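Local structure of putative alpha-L-fucosidase (Bacteroides thetaiotaomicron, 3EYP) at residues Gly7-Asn19 and Leu244-Val256. The protein probably acts as an alpha-L-fucosidase of glycoside hydrolase family 29, hydrolysing terminal alpha-L-fucose from glycoconjugates. Residues are numbered along the deposited sequence; the frame is centred on the assembly and turned at random.
Sequences GLVPSARQLEWYN and LDGDAYIPAETDV
Tyr249 reaches across to the N-terminal loop, its CG anti to the backbone N (chi1 -164°), which lays the ring against the Val9–Pro10 peptide. Its CB rests 4.1 Å from CB of Leu8, and CD1 meets the Leu8 carbonyl oxygen. On the other side of the ring CD2 lies 3.5 Å from Gln14 OE1 and CE2 3.5 Å from Pro10 CB. Farther out, CZ and OH lie beside Pro10 CD, which makes a CH-pi contact over the face. At the tip Tyr249 OH shares a water with Tyr18 OH, which binds it weakly and also bonds to Asn289 O. The backbone oxygen of Tyr249 takes a 2.8 Å bond from Gln14 NE2, above the carbonyl plane; NE2 also bonds to Asp205 O. Gln14 OE1 accepts from Ser11 N and N-cap Ser11 OG from Gln14 N, the capping box that starts helix 12-20. In this TIM-barrel-type alpha-L-fucosidase family domain, that helix precedes strand 22-26 and packs where the chain enters strand 253-257. There Pro251 CG abuts Trp17 CZ3 at 3.6 Å, and Trp17 NE1 donates almost in its ring plane to the anti lone pair of Glu253 OE1 (3.0 Å), whose OE2 bonds to Trp164 NE1. A leucine in place of Trp17 would probably leave OE1 without its indole donor and Pro251 poorly covered.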
# COMPACT_ATOMS: atom_id res chain seq x y z
N GLY A 7 20.12 -9.94 -6.75
CA GLY A 7 20.05 -9.40 -5.39
C GLY A 7 18.96 -10.01 -4.57
O GLY A 7 18.62 -11.17 -4.75
N LEU A 8 18.38 -9.21 -3.67
CA LEU A 8 17.24 -9.66 -2.82
C LEU A 8 15.93 -9.63 -3.60
O LEU A 8 15.69 -8.77 -4.44
CB LEU A 8 17.15 -8.75 -1.55
CG LEU A 8 18.43 -8.76 -0.67
CD1 LEU A 8 18.12 -8.00 0.60
CD2 LEU A 8 18.98 -10.19 -0.40
N VAL A 9 15.08 -10.60 -3.33
CA VAL A 9 13.83 -10.78 -4.07
C VAL A 9 12.61 -10.93 -3.13
O VAL A 9 12.73 -11.31 -1.95
CB VAL A 9 13.94 -12.04 -5.02
CG1 VAL A 9 15.18 -11.91 -5.96
CG2 VAL A 9 14.01 -13.30 -4.20
N PRO A 10 11.43 -10.62 -3.62
CA PRO A 10 10.24 -10.70 -2.79
C PRO A 10 9.78 -12.12 -2.54
O PRO A 10 9.98 -13.01 -3.37
CB PRO A 10 9.20 -9.97 -3.62
CG PRO A 10 9.64 -10.24 -5.04
CD PRO A 10 11.13 -10.09 -4.96
N SER A 11 9.11 -12.27 -1.42
CA SER A 11 8.42 -13.53 -1.07
C SER A 11 7.07 -13.64 -1.74
O SER A 11 6.57 -12.71 -2.36
CB SER A 11 8.22 -13.63 0.42
OG SER A 11 7.31 -12.65 0.87
N ALA A 12 6.47 -14.81 -1.63
CA ALA A 12 5.14 -15.03 -2.23
C ALA A 12 4.12 -14.01 -1.64
O ALA A 12 3.29 -13.43 -2.33
CB ALA A 12 4.64 -16.49 -2.01
N ARG A 13 4.26 -13.78 -0.34
CA ARG A 13 3.41 -12.80 0.42
C ARG A 13 3.58 -11.39 -0.10
O ARG A 13 2.66 -10.64 -0.25
CB ARG A 13 3.71 -12.82 1.93
CG ARG A 13 2.96 -13.97 2.60
CD ARG A 13 2.98 -13.92 4.15
NE ARG A 13 4.28 -13.70 4.70
CZ ARG A 13 5.15 -14.66 4.95
NH1 ARG A 13 4.84 -15.91 4.75
NH2 ARG A 13 6.33 -14.36 5.43
N GLN A 14 4.83 -11.05 -0.33
CA GLN A 14 5.17 -9.73 -0.78
C GLN A 14 4.67 -9.52 -2.19
O GLN A 14 4.22 -8.49 -2.53
CB GLN A 14 6.65 -9.42 -0.61
CG GLN A 14 7.06 -9.36 0.86
CD GLN A 14 8.58 -9.32 1.05
OE1 GLN A 14 9.31 -10.00 0.33
NE2 GLN A 14 9.06 -8.54 2.01
N LEU A 15 4.72 -10.55 -3.01
CA LEU A 15 4.18 -10.42 -4.38
C LEU A 15 2.65 -10.22 -4.35
O LEU A 15 2.08 -9.45 -5.10
CB LEU A 15 4.53 -11.68 -5.20
CG LEU A 15 5.97 -11.92 -5.63
CD1 LEU A 15 6.05 -13.42 -6.18
CD2 LEU A 15 6.31 -10.86 -6.70
N GLU A 16 1.99 -10.98 -3.50
CA GLU A 16 0.51 -10.90 -3.38
C GLU A 16 0.10 -9.48 -2.94
O GLU A 16 -0.79 -8.84 -3.52
CB GLU A 16 0.03 -11.99 -2.40
CG GLU A 16 -1.50 -11.95 -2.11
CD GLU A 16 -1.87 -10.87 -1.08
OE1 GLU A 16 -1.17 -10.81 -0.04
OE2 GLU A 16 -2.84 -10.11 -1.33
N TRP A 17 0.83 -8.97 -1.97
CA TRP A 17 0.60 -7.62 -1.39
C TRP A 17 0.85 -6.54 -2.42
O TRP A 17 0.05 -5.63 -2.61
CB TRP A 17 1.50 -7.42 -0.16
CG TRP A 17 1.65 -6.02 0.35
CD1 TRP A 17 0.86 -5.39 1.26
CD2 TRP A 17 2.70 -5.08 0.01
NE1 TRP A 17 1.34 -4.11 1.52
CE2 TRP A 17 2.45 -3.89 0.74
CE3 TRP A 17 3.76 -5.10 -0.89
CZ2 TRP A 17 3.25 -2.77 0.63
CZ3 TRP A 17 4.56 -3.98 -1.01
CH2 TRP A 17 4.31 -2.82 -0.24
N TYR A 18 1.93 -6.68 -3.17
CA TYR A 18 2.24 -5.69 -4.20
C TYR A 18 1.10 -5.57 -5.23
O TYR A 18 0.75 -4.49 -5.71
CB TYR A 18 3.59 -6.02 -4.89
CG TYR A 18 4.73 -5.10 -4.56
CD1 TYR A 18 5.98 -5.60 -4.21
CD2 TYR A 18 4.57 -3.71 -4.66
CE1 TYR A 18 7.05 -4.76 -3.96
CE2 TYR A 18 5.62 -2.86 -4.40
CZ TYR A 18 6.84 -3.38 -4.03
OH TYR A 18 7.89 -2.54 -3.78
N ASN A 19 0.56 -6.73 -5.57
CA ASN A 19 -0.45 -6.83 -6.60
C ASN A 19 -1.80 -6.22 -6.22
O ASN A 19 -2.66 -5.93 -7.08
CB ASN A 19 -0.64 -8.30 -7.01
CG ASN A 19 -1.43 -8.43 -8.30
OD1 ASN A 19 -1.23 -7.66 -9.26
ND2 ASN A 19 -2.39 -9.34 -8.29
N LEU A 244 19.32 0.81 -2.17
CA LEU A 244 19.61 -0.20 -3.22
C LEU A 244 20.42 -1.33 -2.63
O LEU A 244 20.24 -2.52 -2.95
CB LEU A 244 20.37 0.44 -4.39
CG LEU A 244 20.67 -0.45 -5.59
CD1 LEU A 244 19.35 -0.89 -6.17
CD2 LEU A 244 21.54 0.33 -6.64
N ASP A 245 21.32 -0.95 -1.73
CA ASP A 245 22.24 -1.91 -1.04
C ASP A 245 21.68 -2.36 0.33
O ASP A 245 22.39 -2.89 1.19
CB ASP A 245 23.66 -1.34 -0.86
CG ASP A 245 23.71 -0.07 -0.01
OD1 ASP A 245 22.66 0.57 0.22
OD2 ASP A 245 24.82 0.31 0.41
N GLY A 246 20.39 -2.12 0.52
CA GLY A 246 19.71 -2.61 1.77
C GLY A 246 19.83 -4.09 2.01
O GLY A 246 19.80 -4.91 1.08
N ASP A 247 19.95 -4.43 3.27
CA ASP A 247 20.15 -5.81 3.72
C ASP A 247 18.91 -6.69 3.80
O ASP A 247 19.03 -7.90 4.01
CB ASP A 247 20.94 -5.94 5.04
CG ASP A 247 20.20 -5.39 6.26
OD1 ASP A 247 18.96 -5.30 6.25
OD2 ASP A 247 20.89 -5.08 7.27
N ALA A 248 17.76 -6.09 3.56
CA ALA A 248 16.47 -6.73 3.64
C ALA A 248 15.51 -6.29 2.59
O ALA A 248 15.43 -5.12 2.23
CB ALA A 248 15.85 -6.53 5.08
N TYR A 249 14.67 -7.22 2.17
CA TYR A 249 13.60 -6.92 1.17
C TYR A 249 12.32 -6.79 1.96
O TYR A 249 11.76 -7.77 2.45
CB TYR A 249 13.50 -8.01 0.12
CG TYR A 249 12.73 -7.60 -1.11
CD1 TYR A 249 13.38 -7.33 -2.31
CD2 TYR A 249 11.33 -7.51 -1.09
CE1 TYR A 249 12.66 -6.93 -3.45
CE2 TYR A 249 10.62 -7.13 -2.21
CZ TYR A 249 11.27 -6.84 -3.38
OH TYR A 249 10.53 -6.46 -4.52
N ILE A 250 11.97 -5.55 2.20
CA ILE A 250 10.78 -5.17 3.02
C ILE A 250 10.23 -3.92 2.41
O ILE A 250 10.62 -2.78 2.79
CB ILE A 250 11.14 -4.90 4.49
CG1 ILE A 250 12.00 -6.00 5.09
CG2 ILE A 250 9.86 -4.79 5.33
CD1 ILE A 250 12.74 -5.62 6.38
N PRO A 251 9.34 -4.08 1.42
CA PRO A 251 8.91 -2.94 0.68
C PRO A 251 8.04 -1.97 1.50
O PRO A 251 7.46 -2.35 2.51
CB PRO A 251 8.08 -3.52 -0.47
CG PRO A 251 7.89 -4.92 -0.18
CD PRO A 251 8.77 -5.35 0.94
N ALA A 252 8.04 -0.74 1.07
CA ALA A 252 7.26 0.33 1.72
C ALA A 252 5.76 0.22 1.47
O ALA A 252 5.26 0.11 0.33
CB ALA A 252 7.74 1.73 1.27
N GLU A 253 5.03 0.41 2.57
CA GLU A 253 3.56 0.61 2.51
C GLU A 253 3.18 2.05 2.93
O GLU A 253 3.56 2.52 3.97
CB GLU A 253 2.87 -0.42 3.40
CG GLU A 253 1.33 -0.55 3.14
CD GLU A 253 0.67 -1.41 4.21
OE1 GLU A 253 0.37 -2.59 3.96
OE2 GLU A 253 0.51 -0.92 5.31
N THR A 254 2.49 2.76 2.04
CA THR A 254 2.23 4.17 2.21
C THR A 254 0.82 4.38 2.73
O THR A 254 -0.16 4.12 2.04
CB THR A 254 2.38 4.95 0.85
OG1 THR A 254 3.71 4.71 0.34
CG2 THR A 254 2.16 6.43 1.02
N ASP A 255 0.75 4.90 3.93
CA ASP A 255 -0.56 5.10 4.64
C ASP A 255 -0.97 6.53 4.74
O ASP A 255 -0.15 7.38 5.02
CB ASP A 255 -0.60 4.44 5.99
CG ASP A 255 0.31 5.08 7.02
OD1 ASP A 255 1.49 5.40 6.71
OD2 ASP A 255 -0.16 5.19 8.19
N VAL A 256 -2.26 6.80 4.51
CA VAL A 256 -2.76 8.15 4.57
C VAL A 256 -4.28 8.14 4.75
O VAL A 256 -4.97 7.19 4.38
CB VAL A 256 -2.34 8.95 3.27
CG1 VAL A 256 -2.96 8.30 2.02
CG2 VAL A 256 -2.70 10.39 3.33
O HOH W 1 9.54 -3.90 -6.00